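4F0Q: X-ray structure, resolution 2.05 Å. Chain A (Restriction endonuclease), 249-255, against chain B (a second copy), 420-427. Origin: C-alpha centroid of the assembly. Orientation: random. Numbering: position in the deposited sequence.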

ATOM      1  N   VAL A 249      14.725  23.993 -12.562  1.00 12.83           N
ATOM      2  CA  VAL A 249      15.729  24.300 -13.571  1.00 15.51           C
ATOM      3  C   VAL A 249      17.069  23.681 -13.185  1.00 18.37           C
ATOM      4  O   VAL A 249      17.752  23.086 -14.021  1.00 17.25           O
ATOM      5  CB  VAL A 249      15.883  25.824 -13.778  1.00 15.18           C
ATOM      6  CG1 VAL A 249      17.183  26.145 -14.492  1.00 15.49           C
ATOM      7  CG2 VAL A 249      14.695  26.378 -14.552  1.00 12.70           C
ATOM      8  N   ARG A 250      17.427  23.795 -11.908  1.00 16.74           N
ATOM      9  CA  ARG A 250      18.682  23.228 -11.421  1.00 14.58           C
ATOM     10  C   ARG A 250      18.697  21.697 -11.437  1.00 16.61           C
ATOM     11  O   ARG A 250      19.613  21.084 -11.985  1.00 15.72           O
ATOM     12  CB  ARG A 250      18.993  23.734 -10.009  1.00 16.35           C
ATOM     13  CG  ARG A 250      20.347  23.276  -9.481  1.00 20.26           C
ATOM     14  CD  ARG A 250      20.599  23.741  -8.053  1.00 19.13           C
ATOM     15  NE  ARG A 250      19.753  23.049  -7.084  1.00 26.39           N
ATOM     16  CZ  ARG A 250      18.700  23.593  -6.482  1.00 25.63           C
ATOM     17  NH1 ARG A 250      18.357  24.847  -6.744  1.00 22.63           N
ATOM     18  NH2 ARG A 250      17.992  22.885  -5.613  1.00 26.94           N
ATOM     19  N   GLN A 251      17.676  21.088 -10.841  1.00 15.59           N
ATOM     20  CA  GLN A 251      17.662  19.644 -10.607  1.00 16.76           C
ATOM     21  C   GLN A 251      17.010  18.827 -11.723  1.00 17.69           C
ATOM     22  O   GLN A 251      17.512  17.768 -12.098  1.00 20.89           O
ATOM     23  CB  GLN A 251      16.982  19.333  -9.272  1.00 17.75           C
ATOM     24  CG  GLN A 251      17.657  19.975  -8.072  1.00 20.66           C
ATOM     25  CD  GLN A 251      16.954  19.659  -6.768  1.00 25.39           C
ATOM     26  OE1 GLN A 251      17.388  20.083  -5.697  1.00 29.31           O
ATOM     27  NE2 GLN A 251      15.859  18.910  -6.851  1.00 23.46           N
ATOM     28  N   GLY A 252      15.886  19.309 -12.243  1.00 17.66           N
ATOM     29  CA  GLY A 252      15.173  18.597 -13.287  1.00 13.77           C
ATOM     30  C   GLY A 252      13.996  17.808 -12.751  1.00 15.56           C
ATOM     31  O   GLY A 252      13.223  18.313 -11.938  1.00 19.04           O
ATOM     32  N   ARG A 253      13.862  16.563 -13.200  1.00 20.32           N
ATOM     33  CA  ARG A 253      12.750  15.711 -12.787  1.00 19.12           C
ATOM     34  C   ARG A 253      12.812  15.349 -11.306  1.00 15.93           C
ATOM     35  O   ARG A 253      11.810  14.951 -10.714  1.00 19.77           O
ATOM     36  CB  ARG A 253      12.703  14.434 -13.629  1.00 21.85           C
ATOM     37  CG  ARG A 253      12.569  14.675 -15.120  1.00 27.50           C
ATOM     38  CD  ARG A 253      11.853  13.518 -15.793  1.00 36.61           C
ATOM     39  NE  ARG A 253      10.502  13.344 -15.262  1.00 40.97           N
ATOM     40  CZ  ARG A 253       9.437  14.007 -15.702  1.00 33.83           C
ATOM     41  NH1 ARG A 253       9.563  14.889 -16.685  1.00 32.34           N
ATOM     42  NH2 ARG A 253       8.247  13.787 -15.161  1.00 30.11           N
ATOM     43  N   LEU A 254      13.993  15.487 -10.715  1.00 15.15           N
ATOM     44  CA  LEU A 254      14.190  15.170  -9.306  1.00 18.25           C
ATOM     45  C   LEU A 254      13.472  16.166  -8.399  1.00 22.78           C
ATOM     46  O   LEU A 254      13.105  15.839  -7.270  1.00 21.33           O
ATOM     47  CB  LEU A 254      15.684  15.135  -8.966  1.00 18.42           C
ATOM     48  CG  LEU A 254      16.469  13.851  -9.263  1.00 24.78           C
ATOM     49  CD1 LEU A 254      16.512  13.532 -10.753  1.00 18.58           C
ATOM     50  CD2 LEU A 254      17.878  13.960  -8.702  1.00 22.34           C
ATOM     51  N   ALA A 255      13.273  17.380  -8.902  1.00 21.33           N
ATOM     52  CA  ALA A 255      12.644  18.441  -8.123  1.00 17.12           C
ATOM     53  C   ALA A 255      11.122  18.345  -8.146  1.00 18.58           C
ATOM     54  O   ALA A 255      10.455  18.748  -7.195  1.00 20.11           O
ATOM     55  CB  ALA A 255      13.092  19.802  -8.632  1.00 16.37           C
TER
ATOM     56  N   ARG B 420      20.427   6.492 -15.262  1.00 19.06           N
ATOM     57  CA  ARG B 420      19.352   7.096 -16.044  1.00 16.45           C
ATOM     58  C   ARG B 420      19.022   8.513 -15.568  1.00 15.83           C
ATOM     59  O   ARG B 420      18.816   9.415 -16.380  1.00 16.97           O
ATOM     60  CB  ARG B 420      18.101   6.216 -16.014  1.00 18.91           C
ATOM     61  CG  ARG B 420      16.985   6.688 -16.936  1.00 19.54           C
ATOM     62  CD  ARG B 420      15.871   5.655 -17.042  1.00 21.69           C
ATOM     63  NE  ARG B 420      16.343   4.394 -17.608  1.00 26.44           N
ATOM     64  CZ  ARG B 420      16.616   3.305 -16.894  1.00 31.00           C
ATOM     65  NH1 ARG B 420      16.461   3.314 -15.577  1.00 24.79           N
ATOM     66  NH2 ARG B 420      17.043   2.204 -17.498  1.00 33.20           N
ATOM     67  N   MET B 421      18.976   8.702 -14.251  1.00 18.04           N
ATOM     68  CA  MET B 421      18.700  10.010 -13.662  1.00 17.88           C
ATOM     69  C   MET B 421      19.764  11.023 -14.063  1.00 16.64           C
ATOM     70  O   MET B 421      19.456  12.138 -14.488  1.00 16.62           O
ATOM     71  CB  MET B 421      18.650   9.906 -12.135  1.00 15.94           C
ATOM     72  CG  MET B 421      17.511   9.058 -11.597  1.00 17.62           C
ATOM     73  SD  MET B 421      17.724   8.639  -9.855  1.00 17.78           S
ATOM     74  CE  MET B 421      17.708  10.264  -9.103  1.00 18.14           C
ATOM     75  N   VAL B 422      21.020  10.619 -13.918  1.00 18.20           N
ATOM     76  CA  VAL B 422      22.155  11.459 -14.265  1.00 16.89           C
ATOM     77  C   VAL B 422      22.146  11.822 -15.748  1.00 19.00           C
ATOM     78  O   VAL B 422      22.325  12.986 -16.112  1.00 18.04           O
ATOM     79  CB  VAL B 422      23.482  10.770 -13.890  1.00 14.55           C
ATOM     80  CG1 VAL B 422      24.639  11.385 -14.639  1.00 17.39           C
ATOM     81  CG2 VAL B 422      23.710  10.850 -12.391  1.00 13.93           C
ATOM     82  N   GLN B 423      21.923  10.827 -16.602  1.00 17.26           N
ATOM     83  CA  GLN B 423      21.874  11.066 -18.041  1.00 17.14           C
ATOM     84  C   GLN B 423      20.694  11.951 -18.448  1.00 15.85           C
ATOM     85  O   GLN B 423      20.770  12.680 -19.437  1.00 16.59           O
ATOM     86  CB  GLN B 423      21.832   9.742 -18.808  1.00 18.06           C
ATOM     87  CG  GLN B 423      23.147   8.978 -18.804  1.00 20.42           C
ATOM     88  CD  GLN B 423      24.184   9.587 -19.731  1.00 18.92           C
ATOM     89  OE1 GLN B 423      23.846  10.248 -20.711  1.00 19.22           O
ATOM     90  NE2 GLN B 423      25.457   9.364 -19.422  1.00 20.40           N
ATOM     91  N   ALA B 424      19.611  11.894 -17.677  1.00 15.85           N
ATOM     92  CA  ALA B 424      18.389  12.613 -18.031  1.00 13.72           C
ATOM     93  C   ALA B 424      18.250  13.977 -17.358  1.00 16.11           C
ATOM     94  O   ALA B 424      17.334  14.734 -17.678  1.00 15.68           O
ATOM     95  CB  ALA B 424      17.166  11.758 -17.734  1.00 13.92           C
ATOM     96  N   ASN B 425      19.146  14.294 -16.428  1.00 19.41           N
ATOM     97  CA  ASN B 425      19.030  15.549 -15.686  1.00 16.41           C
ATOM     98  C   ASN B 425      20.320  16.359 -15.563  1.00 17.72           C
ATOM     99  O   ASN B 425      20.283  17.589 -15.514  1.00 16.02           O
ATOM    100  CB  ASN B 425      18.436  15.299 -14.297  1.00 17.63           C
ATOM    101  CG  ASN B 425      17.039  14.716 -14.360  1.00 14.65           C
ATOM    102  OD1 ASN B 425      16.067  15.430 -14.603  1.00 17.87           O
ATOM    103  ND2 ASN B 425      16.932  13.411 -14.139  1.00 14.84           N
ATOM    104  N   TYR B 426      21.457  15.674 -15.514  1.00 16.91           N
ATOM    105  CA  TYR B 426      22.730  16.352 -15.292  1.00 16.37           C
ATOM    106  C   TYR B 426      23.712  16.183 -16.448  1.00 15.09           C
ATOM    107  O   TYR B 426      24.925  16.237 -16.251  1.00 17.42           O
ATOM    108  CB  TYR B 426      23.363  15.888 -13.979  1.00 16.99           C
ATOM    109  CG  TYR B 426      22.486  16.120 -12.769  1.00 21.89           C
ATOM    110  CD1 TYR B 426      22.358  17.387 -12.214  1.00 22.65           C
ATOM    111  CD2 TYR B 426      21.785  15.075 -12.182  1.00 19.58           C
ATOM    112  CE1 TYR B 426      21.556  17.607 -11.108  1.00 24.24           C
ATOM    113  CE2 TYR B 426      20.980  15.284 -11.076  1.00 22.17           C
ATOM    114  CZ  TYR B 426      20.870  16.551 -10.543  1.00 25.04           C
ATOM    115  OH  TYR B 426      20.071  16.766  -9.442  1.00 22.74           O
ATOM    116  N   GLY B 427      23.183  15.984 -17.650  1.00 12.95           N
ATOM    117  CA  GLY B 427      24.002  15.874 -18.844  1.00 13.23           C
ATOM    118  C   GLY B 427      25.023  14.753 -18.796  1.00 16.35           C
ATOM    119  O   GLY B 427      26.079  14.839 -19.421  1.00 17.89           O
TER

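A single side chain can serve two chains at once, provided its rotamer presents each end of a polar group to a different backbone. The contact between two copies of this restriction endonuclease gives a compact example, centred on Asn425(B). Its CA-to-CB bond points toward chain A, and with chi1 at -62° (m) and chi2 at -78° the terminal amide is held between two backbones. ND2 donates to the carbonyl O of Met421(B), one turn earlier in the same chain, at 2.8 Å. OD1 is thereby presented to chain A, where it accepts a hydrogen bond from the backbone N of Arg253(A), also at 2.8 Å and nearly straight, with an angle of 164° at the hydrogen. The two bonds fix the orientation of the amide, since exchanging its ends would set an NH2 group against a backbone N-H and an oxygen against a carbonyl.

The backbone of chain A makes room for this arrangement. Gly252(A) leaves the helical conformation with phi 100° and psi -135°, and its CA lies 3.5 Å from Asn425(B) OD1. A CB placed ideally on this residue would fall 2.3 Å from that same oxygen, a clash, and would also be jammed against the carbonyl O of the preceding residue. Glycine thus satisfies both the local backbone and the partner. Just before it, the carbonyl O of Gln251(A) packs 3.4 Å from Asn425(B) CB.

Arg253(A) shows that a residue can contribute its backbone while sending its charge elsewhere. Its CA-to-CB bond points toward chain B, and CG comes within 3.6 Å of Asn425(B) OD1, but the m, t, p sequence of chi1 to chi3 leads the guanidinium away, where NH2 is hydrogen-bonded elsewhere in the structure.

Leu254(A) supplies the apolar half of the contact. Its CA-to-CB bond points toward chain B, with chi1 at -83° (m) and chi2 at 63° (p). Both methyls pack on Met421(B) CE, Leu254(A) CD2 at 3.7 Å and Leu254(A) CD1 at 3.9 Å; CD1 also lies 3.4 Å from Asn425(B) ND2, and CD2 lies 3.6 Å from Tyr426(B) OH. Met421(B) starts sideways, and its m, t, p chain brings the terminal methyl nearer to the leucine. Tyr426(B) does likewise, its m rotamer bringing the ring nearer to chain A so that Leu254(A) CD2 sits at the ring edge. The price is polar: the contact buries the tyrosine OH, which has no partner in the model.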